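Local coordinates for protein ricin B-related lectin (Polyporus squamosus, PDB 5MUA) that binds galactose through a ricin-type beta-trefoil lectin domain and joins it to a calcium-binding, papain-like protease domain that takes up the inhibitor E-64, at residues 52-57 against 94-99; 72-75 against 81-84; 237-242 against 248-253. All blocks are in the same frame, centred on the assembly; numbering follows the deposited sequence.

Interaction 1: 52-57 against 94-99. With GAL (beta-D-galactopyranose), chain J.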
loop_
_atom_site.group_PDB
_atom_site.type_symbol
_atom_site.label_atom_id
_atom_site.label_comp_id
_atom_site.label_asym_id
_atom_site.label_seq_id
_atom_site.Cartn_x
_atom_site.Cartn_y
_atom_site.Cartn_z
ATOM N N GLU B 52 6.761 -17.172 21.917
ATOM C CA GLU B 52 6.215 -18.198 21.039
ATOM C C GLU B 52 6.278 -19.598 21.670
ATOM O O GLU B 52 7.304 -20.025 22.097
ATOM C CB GLU B 52 6.849 -18.197 19.654
ATOM C CG GLU B 52 6.646 -16.895 18.897
ATOM C CD GLU B 52 7.515 -16.746 17.659
ATOM O OE1 GLU B 52 8.739 -16.607 17.818
ATOM O OE2 GLU B 52 6.971 -16.834 16.530
ATOM N N PRO B 53 5.154 -20.312 21.639
ATOM C CA PRO B 53 5.111 -21.650 22.237
ATOM C C PRO B 53 5.995 -22.594 21.483
ATOM O O PRO B 53 6.061 -22.491 20.246
ATOM C CB PRO B 53 3.623 -22.037 22.141
ATOM C CG PRO B 53 3.092 -21.258 20.989
ATOM C CD PRO B 53 3.865 -19.935 21.035
ATOM N N VAL B 54 6.661 -23.507 22.170
ATOM C CA VAL B 54 7.458 -24.521 21.496
ATOM C C VAL B 54 6.891 -25.955 21.646
ATOM O O VAL B 54 7.600 -26.895 21.443
ATOM C CB VAL B 54 8.934 -24.543 21.916
ATOM C CG1 VAL B 54 9.673 -23.302 21.436
ATOM C CG2 VAL B 54 9.034 -24.716 23.397
ATOM N N GLY B 55 5.632 -26.109 21.996
ATOM C CA GLY B 55 4.992 -27.452 22.032
ATOM C C GLY B 55 5.355 -28.259 23.279
ATOM O O GLY B 55 5.378 -29.482 23.221
ATOM N N GLU B 56 5.650 -27.598 24.388
ATOM C CA GLU B 56 5.799 -28.254 25.701
ATOM C C GLU B 56 5.107 -27.367 26.687
ATOM O O GLU B 56 5.178 -26.140 26.573
ATOM C CB GLU B 56 7.267 -28.409 26.100
ATOM C CG GLU B 56 8.207 -28.756 24.930
ATOM C CD GLU B 56 9.677 -28.703 25.337
ATOM O OE1 GLU B 56 10.522 -28.235 24.508
ATOM O OE2 GLU B 56 9.945 -29.136 26.497
ATOM N N ALA B 57 4.461 -27.966 27.658
ATOM C CA ALA B 57 3.622 -27.272 28.612
ATOM C C ALA B 57 4.302 -25.989 29.153
ATOM O O ALA B 57 5.413 -26.029 29.657
ATOM C CB ALA B 57 3.273 -28.193 29.784
ATOM N N ASN B 94 18.484 -23.724 26.705
ATOM C CA ASN B 94 18.834 -22.435 27.355
ATOM C C ASN B 94 18.258 -21.242 26.599
ATOM O O ASN B 94 18.563 -20.098 26.916
ATOM C CB ASN B 94 20.345 -22.256 27.509
ATOM C CG ASN B 94 21.059 -22.039 26.155
ATOM O OD1 ASN B 94 20.721 -22.694 25.156
ATOM N ND2 ASN B 94 22.015 -21.130 26.127
ATOM N N GLN B 95 17.491 -21.466 25.555
ATOM C CA GLN B 95 16.594 -20.424 24.952
ATOM C C GLN B 95 15.104 -20.721 25.123
ATOM O O GLN B 95 14.250 -20.088 24.478
ATOM C CB GLN B 95 16.914 -20.235 23.442
ATOM C CG GLN B 95 18.384 -19.861 23.249
ATOM C CD GLN B 95 18.737 -19.601 21.822
ATOM O OE1 GLN B 95 17.938 -19.913 20.893
ATOM N NE2 GLN B 95 19.872 -18.916 21.619
ATOM N N LYS B 96 14.767 -21.739 25.916
ATOM C CA LYS B 96 13.414 -22.070 26.209
ATOM C C LYS B 96 13.137 -21.713 27.650
ATOM O O LYS B 96 13.990 -21.950 28.542
ATOM C CB LYS B 96 13.167 -23.559 26.022
ATOM C CG LYS B 96 13.223 -23.974 24.540
ATOM C CD LYS B 96 12.988 -25.487 24.411
ATOM C CE LYS B 96 12.631 -25.928 23.004
ATOM N NZ LYS B 96 13.771 -25.825 22.097
ATOM N N TRP B 97 11.963 -21.147 27.835
ATOM C CA TRP B 97 11.571 -20.475 29.094
ATOM C C TRP B 97 10.186 -20.919 29.554
ATOM O O TRP B 97 9.240 -20.903 28.765
ATOM C CB TRP B 97 11.612 -18.968 28.883
ATOM C CG TRP B 97 12.958 -18.489 28.498
ATOM C CD1 TRP B 97 13.402 -18.204 27.242
ATOM C CD2 TRP B 97 14.081 -18.269 29.365
ATOM N NE1 TRP B 97 14.698 -17.866 27.285
ATOM C CE2 TRP B 97 15.157 -17.874 28.558
ATOM C CE3 TRP B 97 14.287 -18.395 30.733
ATOM C CZ2 TRP B 97 16.430 -17.544 29.076
ATOM C CZ3 TRP B 97 15.555 -18.016 31.287
ATOM C CH2 TRP B 97 16.617 -17.651 30.479
ATOM N N ILE B 98 10.102 -21.376 30.802
ATOM C CA ILE B 98 8.885 -21.855 31.410
ATOM C C ILE B 98 8.355 -20.647 32.150
ATOM O O ILE B 98 9.008 -20.134 33.081
ATOM C CB ILE B 98 9.094 -23.088 32.342
ATOM C CG1 ILE B 98 9.602 -24.299 31.496
ATOM C CG2 ILE B 98 7.752 -23.474 32.938
ATOM C CD1 ILE B 98 10.095 -25.516 32.305
ATOM N N ILE B 99 7.167 -20.217 31.755
ATOM C CA ILE B 99 6.532 -18.997 32.303
ATOM C C ILE B 99 5.309 -19.436 33.060
ATOM O O ILE B 99 4.403 -19.948 32.459
ATOM C CB ILE B 99 6.196 -18.022 31.195
ATOM C CG1 ILE B 99 7.499 -17.542 30.532
ATOM C CG2 ILE B 99 5.441 -16.811 31.775
ATOM C CD1 ILE B 99 7.257 -16.785 29.259
HETATM C C1 GAL J . 26.994 -20.996 24.262
HETATM C C2 GAL J . 25.497 -21.275 24.141
HETATM C C3 GAL J . 24.704 -20.156 23.496
HETATM C C4 GAL J . 25.080 -18.829 24.174
HETATM C C5 GAL J . 26.622 -18.655 24.218
HETATM C C6 GAL J . 27.079 -17.437 24.993
HETATM O O1 GAL J . 27.495 -22.002 25.094
HETATM O O2 GAL J . 25.328 -22.460 23.343
HETATM O O3 GAL J . 23.302 -20.513 23.607
HETATM O O4 GAL J . 24.530 -18.893 25.516
HETATM O O5 GAL J . 27.246 -19.773 24.871
HETATM O O6 GAL J . 28.485 -17.323 24.854
#
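Lys96 leaves its backbone with CG anti to the carbonyl carbon (chi1 -69°), runs extended as far as CE, and turns only at the last torsion, while Glu56 stretches out fully beyond CG to meet it. The two chains cross at about a right angle, and the contact is made by the aliphatic end of the lysine: OE1 of Glu56 lies 3.5 Å from CE of Lys96. Val54 supplies the second surface, its CG2 methyl 3.8 Å from the same CE of Lys96. The bend at chi4 (70°) leaves NZ of Lys96 4.7 Å from OE1 of Glu56, a distance at which the opposite charges probably attract each other without forming a salt bridge. The carboxylate has a firmer partner in Lys111, to which OE2 forms a salt bridge. This is a small surface contact of mixed apolar and electrostatic character.

The segment 94-99 also reaches the sugar site at its N-terminal end, where Asn94 lies. ND2 of Asn94 donates to O3 of galactose over 2.9 Å in an almost straight bond (175° at the hydrogen). The same amide nitrogen donates to the carbonyl O of Leu73, so the side chain is steadied by the protein while it holds the ligand.

In the trefoil, segment 52-57, which runs on from strand 49-53, thus leans on Lys96, where segment 94-99 leads into strand 97-100. Strand 59-64 lies between and pairs with both strands, its Thr59 touching Val54, Lys96 and Ile98; strand 107-110 flanks 97-100 on its other edge, where Ile98 bonds to Lys109 through the backbone.

Interaction 2: 72-75 against 81-84. With GAL (beta-D-galactopyranose), chain J.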
loop_
_atom_site.group_PDB
_atom_site.type_symbol
_atom_site.label_atom_id
_atom_site.label_comp_id
_atom_site.label_asym_id
_atom_site.label_seq_id
_atom_site.Cartn_x
_atom_site.Cartn_y
_atom_site.Cartn_z
ATOM N N ASP B 72 18.519 -15.708 26.064
ATOM C CA ASP B 72 19.380 -16.886 26.127
ATOM C C ASP B 72 20.155 -16.814 27.469
ATOM O O ASP B 72 20.653 -15.752 27.870
ATOM C CB ASP B 72 20.290 -16.828 24.869
ATOM C CG ASP B 72 21.485 -17.860 24.870
ATOM O OD1 ASP B 72 22.327 -17.827 25.819
ATOM O OD2 ASP B 72 21.616 -18.543 23.825
ATOM N N LEU B 73 20.224 -17.951 28.160
ATOM C CA LEU B 73 20.966 -18.025 29.418
ATOM C C LEU B 73 22.423 -18.421 29.037
ATOM O O LEU B 73 22.668 -19.548 28.542
ATOM C CB LEU B 73 20.335 -19.048 30.352
ATOM C CG LEU B 73 21.020 -19.162 31.710
ATOM C CD1 LEU B 73 20.973 -17.859 32.529
ATOM C CD2 LEU B 73 20.269 -20.201 32.491
ATOM N N ALA B 74 23.330 -17.469 29.165
ATOM C CA ALA B 74 24.679 -17.554 28.616
ATOM C C ALA B 74 25.388 -18.807 29.018
ATOM O O ALA B 74 25.453 -19.187 30.216
ATOM C CB ALA B 74 25.530 -16.311 29.026
ATOM N N GLY B 75 25.856 -19.537 28.032
ATOM C CA GLY B 75 26.644 -20.724 28.295
ATOM C C GLY B 75 25.895 -21.891 28.954
ATOM O O GLY B 75 26.524 -22.877 29.421
ATOM N N GLY B 81 23.954 -15.658 38.842
ATOM C CA GLY B 81 24.513 -14.438 38.274
ATOM C C GLY B 81 24.975 -14.571 36.835
ATOM O O GLY B 81 25.627 -13.646 36.341
ATOM N N THR B 82 24.663 -15.705 36.209
ATOM C CA THR B 82 24.913 -15.915 34.799
ATOM C C THR B 82 24.129 -14.920 33.934
ATOM O O THR B 82 22.953 -14.714 34.163
ATOM C CB THR B 82 24.448 -17.321 34.411
ATOM O OG1 THR B 82 25.219 -18.286 35.165
ATOM C CG2 THR B 82 24.632 -17.582 32.928
ATOM N N ALA B 83 24.805 -14.340 32.952
ATOM C CA ALA B 83 24.212 -13.270 32.124
ATOM C C ALA B 83 23.064 -13.849 31.329
ATOM O O ALA B 83 23.155 -14.986 30.808
ATOM C CB ALA B 83 25.239 -12.711 31.141
ATOM N N ILE B 84 22.063 -13.007 31.149
ATOM C CA ILE B 84 20.941 -13.269 30.239
ATOM C C ILE B 84 21.228 -12.355 29.024
ATOM O O ILE B 84 21.352 -11.160 29.192
ATOM C CB ILE B 84 19.556 -12.895 30.821
ATOM C CG1 ILE B 84 19.241 -13.623 32.133
ATOM C CG2 ILE B 84 18.459 -13.135 29.772
ATOM C CD1 ILE B 84 19.110 -15.117 32.015
HETATM C C1 GAL J . 26.994 -20.996 24.262
HETATM C C2 GAL J . 25.497 -21.275 24.141
HETATM C C3 GAL J . 24.704 -20.156 23.496
HETATM C C4 GAL J . 25.080 -18.829 24.174
HETATM C C5 GAL J . 26.622 -18.655 24.218
HETATM C C6 GAL J . 27.079 -17.437 24.993
HETATM O O1 GAL J . 27.495 -22.002 25.094
HETATM O O2 GAL J . 25.328 -22.460 23.343
HETATM O O3 GAL J . 23.302 -20.513 23.607
HETATM O O4 GAL J . 24.530 -18.893 25.516
HETATM O O5 GAL J . 27.246 -19.773 24.871
HETATM O O6 GAL J . 28.485 -17.323 24.854
#
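A single backbone hydrogen bond ties Ala74 to Ala83: N of Ala74 donates to O of Ala83 over 3.0 Å, nearly in line with the C=O bond (171°). Beside it Leu73 and Ile84 form an antiparallel non-hydrogen-bonded pair, and CA of Ile84 sends a C-H toward O of Asp72 at 3.4 Å.

Among apolar contacts, Leu73, with CG anti to its own N (chi1 -178°), brings CD1 to 3.7 Å from CG2 of Thr82; its very close approach to CD1 of Ile84 is doubtful, since Ile84 has two conformers. Separately, CB of Ala74 and CB of Ala83 make a looser contact at 4.2 Å.

Hydrogen bonds to galactose come from the other side of segment 72-75. The Asp72 carboxylate takes two neighbouring sugar hydroxyls, O3 giving its proton to OD2 at 2.6 Å and O4 to OD1 in a very short bond. N of Gly75 donates back to O4 of galactose (2.9 Å), so that hydroxyl is both donor and acceptor. Gln95 NE2 binds OD2 as well and steadies the carboxylate from the second shell.

In this hairpin, strand 82-87 pairs on its other edge with strand 129-133, where Gly81 and Thr82 facing Gly132 make a G1 beta bulge; Trp97 of strand 97-100 packs on Leu73 and Ile84.

Interaction 3: 237-242 against 248-253. With E64 (N-[N-[1-hydroxycarboxyethyl-carbonyl]leucylamino-butyl]-guanidine), chain K.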
loop_
_atom_site.group_PDB
_atom_site.type_symbol
_atom_site.label_atom_id
_atom_site.label_comp_id
_atom_site.label_asym_id
_atom_site.label_seq_id
_atom_site.Cartn_x
_atom_site.Cartn_y
_atom_site.Cartn_z
ATOM N N GLY B 237 -5.397 -1.085 9.498
ATOM C CA GLY B 237 -6.600 -1.322 8.691
ATOM C C GLY B 237 -6.809 -0.324 7.565
ATOM O O GLY B 237 -6.404 0.851 7.666
ATOM N N LEU B 238 -7.421 -0.834 6.522
ATOM C CA LEU B 238 -7.987 -0.042 5.405
ATOM C C LEU B 238 -9.503 -0.184 5.466
ATOM O O LEU B 238 -10.006 -1.313 5.686
ATOM C CB LEU B 238 -7.467 -0.528 4.064
ATOM C CG LEU B 238 -8.039 0.120 2.793
ATOM C CD1 LEU B 238 -7.721 1.609 2.800
ATOM C CD2 LEU B 238 -7.362 -0.487 1.603
ATOM N N MET B 239 -10.232 0.943 5.324
ATOM C CA MET B 239 -11.678 0.897 5.245
ATOM C C MET B 239 -12.132 1.811 4.076
ATOM O O MET B 239 -11.530 2.804 3.818
ATOM C CB MET B 239 -12.328 1.419 6.560
ATOM C CG MET B 239 -12.936 0.328 7.356
ATOM S SD MET B 239 -13.498 1.109 8.869
ATOM C CE MET B 239 -13.576 -0.449 9.736
ATOM N N PHE B 240 -13.132 1.367 3.342
ATOM C CA PHE B 240 -13.936 2.205 2.462
ATOM C C PHE B 240 -15.308 2.277 3.122
ATOM O O PHE B 240 -15.930 1.243 3.487
ATOM C CB PHE B 240 -14.124 1.546 1.084
ATOM C CG PHE B 240 -12.920 1.518 0.205
ATOM C CD1 PHE B 240 -11.664 1.992 0.579
ATOM C CD2 PHE B 240 -13.095 1.064 -1.110
ATOM C CE1 PHE B 240 -10.599 1.959 -0.288
ATOM C CE2 PHE B 240 -12.016 1.045 -2.002
ATOM C CZ PHE B 240 -10.772 1.482 -1.574
ATOM N N GLY B 241 -15.797 3.493 3.277
ATOM C CA GLY B 241 -17.122 3.690 3.832
ATOM C C GLY B 241 -17.847 4.848 3.177
ATOM O O GLY B 241 -17.285 5.554 2.335
ATOM N N SER B 242 -19.097 5.008 3.580
ATOM C CA SER B 242 -19.920 6.035 3.009
ATOM C C SER B 242 -20.896 6.582 3.972
ATOM O O SER B 242 -21.262 5.963 4.984
ATOM C CB SER B 242 -20.659 5.500 1.797
ATOM O OG SER B 242 -21.474 4.401 2.125
ATOM N N HIS B 248 -15.649 7.522 1.323
ATOM C CA HIS B 248 -14.285 7.939 1.719
ATOM C C HIS B 248 -13.524 6.727 2.141
ATOM O O HIS B 248 -14.125 5.809 2.693
ATOM C CB HIS B 248 -14.377 8.939 2.929
ATOM C CG HIS B 248 -13.104 9.649 3.292
ATOM N ND1 HIS B 248 -12.453 10.558 2.484
ATOM C CD2 HIS B 248 -12.394 9.620 4.425
ATOM C CE1 HIS B 248 -11.382 11.020 3.083
ATOM N NE2 HIS B 248 -11.316 10.447 4.268
ATOM N N ALA B 249 -12.210 6.784 1.891
ATOM C CA ALA B 249 -11.249 5.790 2.304
ATOM C C ALA B 249 -10.395 6.316 3.411
ATOM O O ALA B 249 -9.961 7.448 3.368
ATOM C CB ALA B 249 -10.338 5.327 1.149
ATOM N N TYR B 250 -10.111 5.449 4.394
ATOM C CA TYR B 250 -9.403 5.887 5.615
ATOM C C TYR B 250 -8.845 4.650 6.272
ATOM O O TYR B 250 -9.033 3.493 5.780
ATOM C CB TYR B 250 -10.351 6.662 6.614
ATOM C CG TYR B 250 -11.710 6.029 6.765
ATOM C CD1 TYR B 250 -12.693 6.177 5.769
ATOM C CD2 TYR B 250 -12.027 5.239 7.852
ATOM C CE1 TYR B 250 -13.932 5.548 5.856
ATOM C CE2 TYR B 250 -13.272 4.592 7.961
ATOM C CZ TYR B 250 -14.238 4.760 6.983
ATOM O OH TYR B 250 -15.451 4.132 7.087
ATOM N N ASN B 251 -8.074 4.880 7.306
ATOM C CA ASN B 251 -7.410 3.773 7.995
ATOM C C ASN B 251 -8.005 3.581 9.411
ATOM O O ASN B 251 -8.768 4.399 9.907
ATOM C CB ASN B 251 -5.912 4.038 8.075
ATOM C CG ASN B 251 -5.257 4.133 6.696
ATOM O OD1 ASN B 251 -4.887 5.208 6.232
ATOM N ND2 ASN B 251 -5.118 3.001 6.057
ATOM N N TRP B 252 -7.614 2.483 10.062
ATOM C CA TRP B 252 -8.160 2.162 11.347
ATOM C C TRP B 252 -7.237 1.237 12.119
ATOM O O TRP B 252 -6.415 0.502 11.533
ATOM C CB TRP B 252 -9.514 1.557 11.272
ATOM C CG TRP B 252 -9.605 0.223 10.532
ATOM C CD1 TRP B 252 -9.822 0.053 9.182
ATOM C CD2 TRP B 252 -9.551 -1.092 11.096
ATOM N NE1 TRP B 252 -9.872 -1.313 8.887
ATOM C CE2 TRP B 252 -9.747 -2.020 10.053
ATOM C CE3 TRP B 252 -9.338 -1.581 12.397
ATOM C CZ2 TRP B 252 -9.669 -3.380 10.252
ATOM C CZ3 TRP B 252 -9.324 -2.938 12.592
ATOM C CH2 TRP B 252 -9.506 -3.821 11.540
ATOM N N PHE B 253 -7.447 1.254 13.425
ATOM C CA PHE B 253 -6.575 0.611 14.363
ATOM C C PHE B 253 -7.394 0.188 15.585
ATOM O O PHE B 253 -8.582 0.594 15.773
ATOM C CB PHE B 253 -5.516 1.631 14.849
ATOM C CG PHE B 253 -4.591 2.121 13.765
ATOM C CD1 PHE B 253 -3.514 1.339 13.349
ATOM C CD2 PHE B 253 -4.776 3.334 13.184
ATOM C CE1 PHE B 253 -2.698 1.743 12.282
ATOM C CE2 PHE B 253 -3.943 3.780 12.157
ATOM C CZ PHE B 253 -2.899 2.986 11.717
HETATM C C1 E64 K . -11.760 11.262 -1.100
HETATM O O1 E64 K . -10.785 11.712 -1.696
HETATM O O2 E64 K . -12.294 11.820 -0.088
HETATM C C2 E64 K . -12.283 9.941 -1.497
HETATM C C3 E64 K . -12.370 9.859 -3.022
HETATM O O3 E64 K . -13.456 10.752 -3.209
HETATM C C4 E64 K . -12.730 8.504 -3.511
HETATM O O4 E64 K . -11.907 7.758 -3.934
HETATM N N1 E64 K . -13.956 8.116 -3.370
HETATM C C6 E64 K . -14.484 6.826 -3.785
HETATM C C7 E64 K . -14.793 5.766 -2.745
HETATM C C8 E64 K . -13.662 5.497 -1.762
HETATM C C9 E64 K . -12.548 4.703 -2.447
HETATM C C10 E64 K . -14.232 4.740 -0.640
HETATM C C11 E64 K . -15.467 6.852 -4.935
HETATM O O5 E64 K . -16.631 7.064 -4.634
HETATM N N2 E64 K . -15.098 6.664 -6.179
HETATM C C12 E64 K . -16.033 6.469 -7.304
HETATM C C13 E64 K . -15.824 5.089 -7.916
HETATM C C14 E64 K . -16.624 4.811 -9.214
HETATM C C15 E64 K . -17.512 3.580 -9.035
HETATM N N3 E64 K . -17.927 3.106 -10.360
HETATM C C16 E64 K . -18.578 1.984 -10.616
HETATM N N4 E64 K . -19.073 1.229 -9.616
HETATM N N5 E64 K . -18.689 1.576 -11.922
#
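The carbonyl O of Gly237 is gripped by two donors from opposite faces of its plane: ND2 of Asn251 at 3.0 Å, and N of Trp252 at 3.1 Å, well above the carbonyl plane. Further along the antiparallel ladder, Met239 with Tyr250 and Gly241 with His248 each exchange two backbone bonds.

The Trp252 indole is sandwiched. CA of Gly237 sits 3.4 Å from the centroid of its five-membered ring as a CH-pi contact, and CE of Met239 covers the opposite face. NE1 of Trp252 makes a weak bond to O of Leu238 (3.2 Å). Met239 also lays CB over the Tyr250 ring, and its SD makes oblique Met-aromatic contacts with both rings.

This hairpin lines the E-64 pocket of the papain-like domain. C10, a leucyl methyl of the inhibitor, lies 3.6 Å from CG of Phe240, over the ring. His248 starts from the face of Tyr250 and Trp252, but its ring leads away from segment 237-242; ND1 donates to O2 of E-64 at 2.9 Å, while NE2 is held by Glu266.

Strands 280-285 and 261-266 continue the pairing beyond the hairpin's two edges. Helix 208-226 touches Leu238, Ala249 and Asn251, and helix 153-162 packs on Met239 and Trp252.

Overall arrangement
Interaction 2 forms part of the galactose site, which interaction 1 reaches through Asn94 alone; the Lys96 side chain stays about 10 Å from that of Asp72. Their centres are 16 Å apart, with interaction 2 (72-75 against 81-84) nested in the loop closed by interaction 1, and His76 completes the polar grip on the sugar. Interaction 3 belongs to the protease part, on the opposite side of the chain's centre. Its centre is 39 Å from that of interaction 1 and 47 Å from that of interaction 2, so the E-64 pocket, with calcium about 7 Å from the Ala249 side chain, is well separated from the sugar. Ser175 of the second subunit also bonds the inhibitor.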